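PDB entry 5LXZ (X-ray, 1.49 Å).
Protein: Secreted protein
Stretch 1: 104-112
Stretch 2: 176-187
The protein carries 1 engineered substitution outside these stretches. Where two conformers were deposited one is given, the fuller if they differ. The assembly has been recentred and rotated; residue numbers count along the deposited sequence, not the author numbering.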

ATOM      1  N   LYS A 104      12.007  24.204  -2.472  1.00 28.17           N
ATOM      2  CA  LYS A 104      11.805  25.645  -2.484  1.00 32.72           C
ATOM      3  C   LYS A 104      11.480  26.093  -3.898  1.00 30.88           C
ATOM      4  O   LYS A 104      12.110  25.647  -4.857  1.00 37.44           O
ATOM      5  CB  LYS A 104      13.063  26.399  -1.998  1.00 33.76           C
ATOM      6  CG  LYS A 104      13.485  26.088  -0.567  1.00 35.88           C
ATOM      7  N   GLY A 105      10.494  26.969  -3.997  1.00 26.60           N
ATOM      8  CA  GLY A 105      10.287  27.808  -5.165  1.00 24.34           C
ATOM      9  C   GLY A 105       9.034  28.596  -4.896  1.00 23.67           C
ATOM     10  O   GLY A 105       8.639  28.777  -3.745  1.00 25.82           O
ATOM     11  N   ASP A 106       8.376  29.023  -5.951  1.00 20.34           N
ATOM     12  CA  ASP A 106       7.126  29.709  -5.840  1.00 19.77           C
ATOM     13  C   ASP A 106       6.045  28.668  -5.537  1.00 20.65           C
ATOM     14  O   ASP A 106       5.751  27.782  -6.367  1.00 17.76           O
ATOM     15  CB  ASP A 106       6.852  30.466  -7.134  1.00 19.09           C
ATOM     16  CG  ASP A 106       5.624  31.305  -7.080  1.00 19.28           C
ATOM     17  OD1 ASP A 106       4.676  30.991  -6.314  1.00 20.00           O
ATOM     18  OD2 ASP A 106       5.610  32.323  -7.842  1.00 20.74           O
ATOM     19  N   VAL A 107       5.424  28.788  -4.371  1.00 19.82           N
ATOM     20  CA  VAL A 107       4.439  27.785  -3.930  1.00 18.95           C
ATOM     21  C   VAL A 107       3.189  27.726  -4.776  1.00 18.49           C
ATOM     22  O   VAL A 107       2.430  26.784  -4.650  1.00 19.07           O
ATOM     23  CB  VAL A 107       4.021  27.972  -2.435  1.00 21.55           C
ATOM     24  CG1 VAL A 107       5.218  27.760  -1.542  1.00 22.29           C
ATOM     25  CG2 VAL A 107       3.334  29.316  -2.201  1.00 22.44           C
ATOM     26  N   THR A 108       2.940  28.742  -5.592  1.00 16.84           N
ATOM     27  CA  THR A 108       1.774  28.774  -6.467  1.00 16.72           C
ATOM     28  C   THR A 108       2.079  28.202  -7.855  1.00 14.82           C
ATOM     29  O   THR A 108       1.185  28.103  -8.668  1.00 15.48           O
ATOM     30  CB  THR A 108       1.261  30.225  -6.687  1.00 18.64           C
ATOM     31  OG1 THR A 108       2.268  30.994  -7.366  1.00 18.87           O
ATOM     32  CG2 THR A 108       0.927  30.909  -5.342  1.00 20.00           C
ATOM     33  N   LYS A 109       3.336  27.871  -8.125  1.00 13.80           N
ATOM     34  CA  LYS A 109       3.741  27.377  -9.462  1.00 13.82           C
ATOM     35  C   LYS A 109       4.187  25.916  -9.399  1.00 12.18           C
ATOM     36  O   LYS A 109       4.968  25.532  -8.575  1.00 12.42           O
ATOM     37  CB  LYS A 109       4.878  28.225 -10.046  1.00 15.09           C
ATOM     38  CG  LYS A 109       4.412  29.650 -10.361  1.00 16.08           C
ATOM     39  CD  LYS A 109       5.558  30.534 -10.803  1.00 18.60           C
ATOM     40  CE  LYS A 109       4.974  31.891 -11.210  1.00 20.88           C
ATOM     41  NZ  LYS A 109       6.023  32.670 -11.926  1.00 24.17           N
ATOM     42  N   ALA A 110       3.688  25.154 -10.358  1.00 11.61           N
ATOM     43  CA  ALA A 110       4.102  23.738 -10.477  1.00 11.02           C
ATOM     44  C   ALA A 110       5.588  23.629 -10.648  1.00 11.33           C
ATOM     45  O   ALA A 110       6.212  24.428 -11.325  1.00 12.11           O
ATOM     46  CB  ALA A 110       3.391  23.135 -11.654  1.00 11.08           C
ATOM     47  N   GLY A 111       6.191  22.608 -10.057  1.00 10.39           N
ATOM     48  CA  GLY A 111       7.620  22.391 -10.222  1.00 10.32           C
ATOM     49  C   GLY A 111       8.128  21.206  -9.462  1.00 10.86           C
ATOM     50  O   GLY A 111       7.376  20.491  -8.839  1.00 10.96           O
ATOM     51  N   GLY A 112       9.420  20.988  -9.564  1.00 10.08           N
ATOM     52  CA  GLY A 112      10.079  19.868  -8.963  1.00 10.26           C
ATOM     53  C   GLY A 112      11.408  19.582  -9.610  1.00 10.78           C
ATOM     54  O   GLY A 112      11.897  20.402 -10.396  1.00 10.38           O
ATOM     55  N   VAL A 176      13.024  22.781 -11.614  1.00 10.29           N
ATOM     56  CA  VAL A 176      12.319  23.464 -12.656  1.00 10.35           C
ATOM     57  C   VAL A 176      10.940  23.875 -12.193  1.00 10.70           C
ATOM     58  O   VAL A 176      10.370  23.277 -11.286  1.00 10.81           O
ATOM     59  CB  VAL A 176      12.250  22.657 -13.973  1.00 10.05           C
ATOM     60  CG1 VAL A 176      13.644  22.328 -14.451  1.00 10.07           C
ATOM     61  CG2 VAL A 176      11.401  21.405 -13.804  1.00 10.12           C
ATOM     62  N   GLU A 177      10.405  24.930 -12.794  1.00 11.32           N
ATOM     63  CA  GLU A 177       9.137  25.489 -12.396  1.00 12.04           C
ATOM     64  C   GLU A 177       8.354  25.997 -13.585  1.00 10.99           C
ATOM     65  O   GLU A 177       8.951  26.545 -14.525  1.00 11.08           O
ATOM     66  CB  GLU A 177       9.441  26.639 -11.445  1.00 13.41           C
ATOM     67  CG  GLU A 177       8.270  27.233 -10.707  1.00 14.90           C
ATOM     68  CD  GLU A 177       8.772  28.184  -9.636  1.00 15.84           C
ATOM     69  OE1 GLU A 177       9.087  27.717  -8.535  1.00 16.58           O
ATOM     70  OE2 GLU A 177       8.841  29.404  -9.923  1.00 17.56           O
ATOM     71  N   ALA A 178       7.044  25.916 -13.520  1.00 10.63           N
ATOM     72  CA  ALA A 178       6.189  26.501 -14.559  1.00 11.96           C
ATOM     73  C   ALA A 178       6.372  28.023 -14.577  1.00 13.29           C
ATOM     74  O   ALA A 178       6.650  28.620 -13.566  1.00 13.67           O
ATOM     75  CB  ALA A 178       4.740  26.173 -14.311  1.00 12.09           C
ATOM     76  N   GLN A 179       6.191  28.602 -15.747  1.00 15.23           N
ATOM     77  CA  GLN A 179       6.275  30.073 -15.888  1.00 17.25           C
ATOM     78  C   GLN A 179       5.110  30.781 -15.221  1.00 17.70           C
ATOM     79  O   GLN A 179       5.279  31.878 -14.664  1.00 19.79           O
ATOM     80  CB  GLN A 179       6.353  30.421 -17.374  1.00 19.40           C
ATOM     81  CG  GLN A 179       7.602  29.831 -18.032  1.00 22.67           C
ATOM     82  CD  GLN A 179       7.526  29.768 -19.543  1.00 27.05           C
ATOM     83  OE1 GLN A 179       8.090  30.623 -20.217  1.00 30.47           O
ATOM     84  NE2 GLN A 179       6.844  28.745 -20.082  1.00 27.37           N
ATOM     85  N   LYS A 180       3.942  30.166 -15.249  1.00 15.92           N
ATOM     86  CA  LYS A 180       2.708  30.746 -14.718  1.00 17.81           C
ATOM     87  C   LYS A 180       2.142  29.934 -13.565  1.00 17.72           C
ATOM     88  O   LYS A 180       2.303  28.719 -13.508  1.00 16.65           O
ATOM     89  CB  LYS A 180       1.648  30.822 -15.808  1.00 19.65           C
ATOM     90  CG  LYS A 180       2.021  31.691 -16.994  1.00 21.94           C
ATOM     91  CD  LYS A 180       0.817  31.903 -17.898  1.00 24.48           C
ATOM     92  CE  LYS A 180       1.190  32.490 -19.243  1.00 26.53           C
ATOM     93  NZ  LYS A 180      -0.030  32.923 -19.977  0.50 26.11           N
ATOM     94  N   SER A 181       1.436  30.619 -12.673  1.00 15.97           N
ATOM     95  CA  SER A 181       0.804  29.984 -11.521  1.00 16.41           C
ATOM     96  C   SER A 181      -0.393  29.183 -11.927  1.00 17.03           C
ATOM     97  O   SER A 181      -1.038  29.479 -12.933  1.00 19.04           O
ATOM     98  CB  SER A 181       0.389  31.069 -10.501  1.00 16.16           C
ATOM     99  OG  SER A 181       1.544  31.734 -10.047  0.50 15.23           O
ATOM    100  N   GLY A 182      -0.698  28.150 -11.141  1.00 17.68           N
ATOM    101  CA  GLY A 182      -1.947  27.448 -11.252  1.00 17.94           C
ATOM    102  C   GLY A 182      -1.825  25.974 -11.605  1.00 18.00           C
ATOM    103  O   GLY A 182      -0.842  25.531 -12.214  1.00 15.88           O
ATOM    104  N   SER A 183      -2.867  25.234 -11.261  1.00 18.21           N
ATOM    105  CA  SER A 183      -2.869  23.790 -11.441  1.00 18.73           C
ATOM    106  C   SER A 183      -2.939  23.348 -12.894  1.00 17.12           C
ATOM    107  O   SER A 183      -2.526  22.248 -13.194  1.00 15.72           O
ATOM    108  CB  SER A 183      -4.006  23.174 -10.639  1.00 19.64           C
ATOM    109  OG  SER A 183      -5.227  23.671 -11.137  1.00 21.82           O
ATOM    110  N   ALA A 184      -3.344  24.220 -13.830  1.00 17.15           N
ATOM    111  CA  ALA A 184      -3.385  23.867 -15.247  1.00 16.99           C
ATOM    112  C   ALA A 184      -1.996  23.541 -15.827  1.00 16.05           C
ATOM    113  O   ALA A 184      -1.876  22.870 -16.869  1.00 18.58           O
ATOM    114  CB  ALA A 184      -4.025  24.986 -16.048  1.00 18.26           C
ATOM    115  N   TYR A 185      -0.965  24.022 -15.174  1.00 13.99           N
ATOM    116  CA  TYR A 185       0.394  23.828 -15.630  1.00 13.17           C
ATOM    117  C   TYR A 185       1.128  22.669 -14.965  1.00 12.22           C
ATOM    118  O   TYR A 185       2.302  22.462 -15.245  1.00 12.40           O
ATOM    119  CB  TYR A 185       1.168  25.131 -15.470  1.00 13.86           C
ATOM    120  CG  TYR A 185       0.452  26.234 -16.187  1.00 15.77           C
ATOM    121  CD1 TYR A 185       0.433  26.295 -17.583  1.00 17.44           C
ATOM    122  CD2 TYR A 185      -0.245  27.196 -15.461  1.00 16.04           C
ATOM    123  CE1 TYR A 185      -0.265  27.288 -18.245  1.00 19.46           C
ATOM    124  CE2 TYR A 185      -0.941  28.205 -16.107  1.00 18.29           C
ATOM    125  CZ  TYR A 185      -0.958  28.233 -17.492  1.00 19.44           C
ATOM    126  OH  TYR A 185      -1.632  29.251 -18.120  1.00 23.92           O
ATOM    127  N   GLU A 186       0.435  21.934 -14.098  0.50 12.18           N
ATOM    128  CA  GLU A 186       1.012  20.783 -13.406  0.50 11.94           C
ATOM    129  C   GLU A 186       1.070  19.559 -14.290  0.50 10.42           C
ATOM    130  O   GLU A 186       0.289  19.407 -15.235  0.50 10.66           O
ATOM    131  CB  GLU A 186       0.172  20.378 -12.185  0.50 12.81           C
ATOM    132  CG  GLU A 186       0.037  21.437 -11.113  0.50 14.39           C
ATOM    133  CD  GLU A 186      -0.844  20.965  -9.970  0.50 15.14           C
ATOM    134  OE1 GLU A 186      -1.243  19.776  -9.933  0.50 16.92           O
ATOM    135  OE2 GLU A 186      -1.185  21.799  -9.122  0.50 18.77           O
ATOM    136  N   THR A 187       1.957  18.642 -13.918  1.00  9.90           N
ATOM    137  CA  THR A 187       1.939  17.290 -14.454  1.00  9.66           C
ATOM    138  C   THR A 187       1.695  16.327 -13.322  1.00  9.51           C
ATOM    139  O   THR A 187       1.956  16.631 -12.152  1.00  9.90           O
ATOM    140  CB  THR A 187       3.236  16.924 -15.188  1.00  9.78           C
ATOM    141  OG1 THR A 187       4.280  16.729 -14.242  1.00 10.32           O
ATOM    142  CG2 THR A 187       3.622  18.006 -16.187  1.00  9.84           C
TER
HETATM  143  O   HOH W   1       1.829  26.334 -12.162  1.00 13.78           O

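This is a largely polar contact in which a short antiparallel strand pairing gives way to a loop-on-loop junction held by side-chain hydrogen bonds and one bridging water. At the strand end, Gly-112 and Val-176 form a hydrogen-bonded pair: Gly-112 N donates to Val-176 O (3.0 Å), and Val-176 N donates to Gly-112 O at 2.9 Å and a nearly linear 175°. The next bond along the ladder runs from Ala-178 N to Ala-110 O (2.8 Å). Between these bonds lies the non-hydrogen-bonded pair of Gly-111 and Glu-177, whose CA atoms approach to 4.1 Å. Glycine suits this spot, since a CB on Gly-111 would fall 2.5 Å from Val-176 O. Ala-110 fits with a small methyl, its CB packing 4.3 Å from Ala-178 CB and 3.8 Å from Glu-186 CG.

Farther out, the extended side chain of Glu-177 reaches the turn that runs from Asp-106 to Lys-109, where its OE1 accepts from Asp-106 N (3.0 Å). A CB on Gly-105 would clash with that same OE1. Asp-106 in turn braces the turn from within: its OD1 accepts from both Thr-108 N (2.9 Å) and Thr-108 OG1 (2.6 Å). Having donated its proton there, Thr-108 OG1 is free to accept from Ser-181 OG (2.9 Å), so three side chains form a directed relay. Alongside it, Gly-182 N donates to Thr-108 O (3.1 Å); the positive phi of Gly-182 favours glycine, because a CB would be jammed against the preceding carbonyl.

Lys-109, with chi2 to chi4 all t, has the length to carry its NZ to Gln-179 O (2.9 Å). Water 1 completes the junction, accepting from Ala-110 N and donating to Lys-180 O and Gly-182 O, each 2.8 Å from its oxygen, thereby satisfying backbone groups that do not pair directly across the loops.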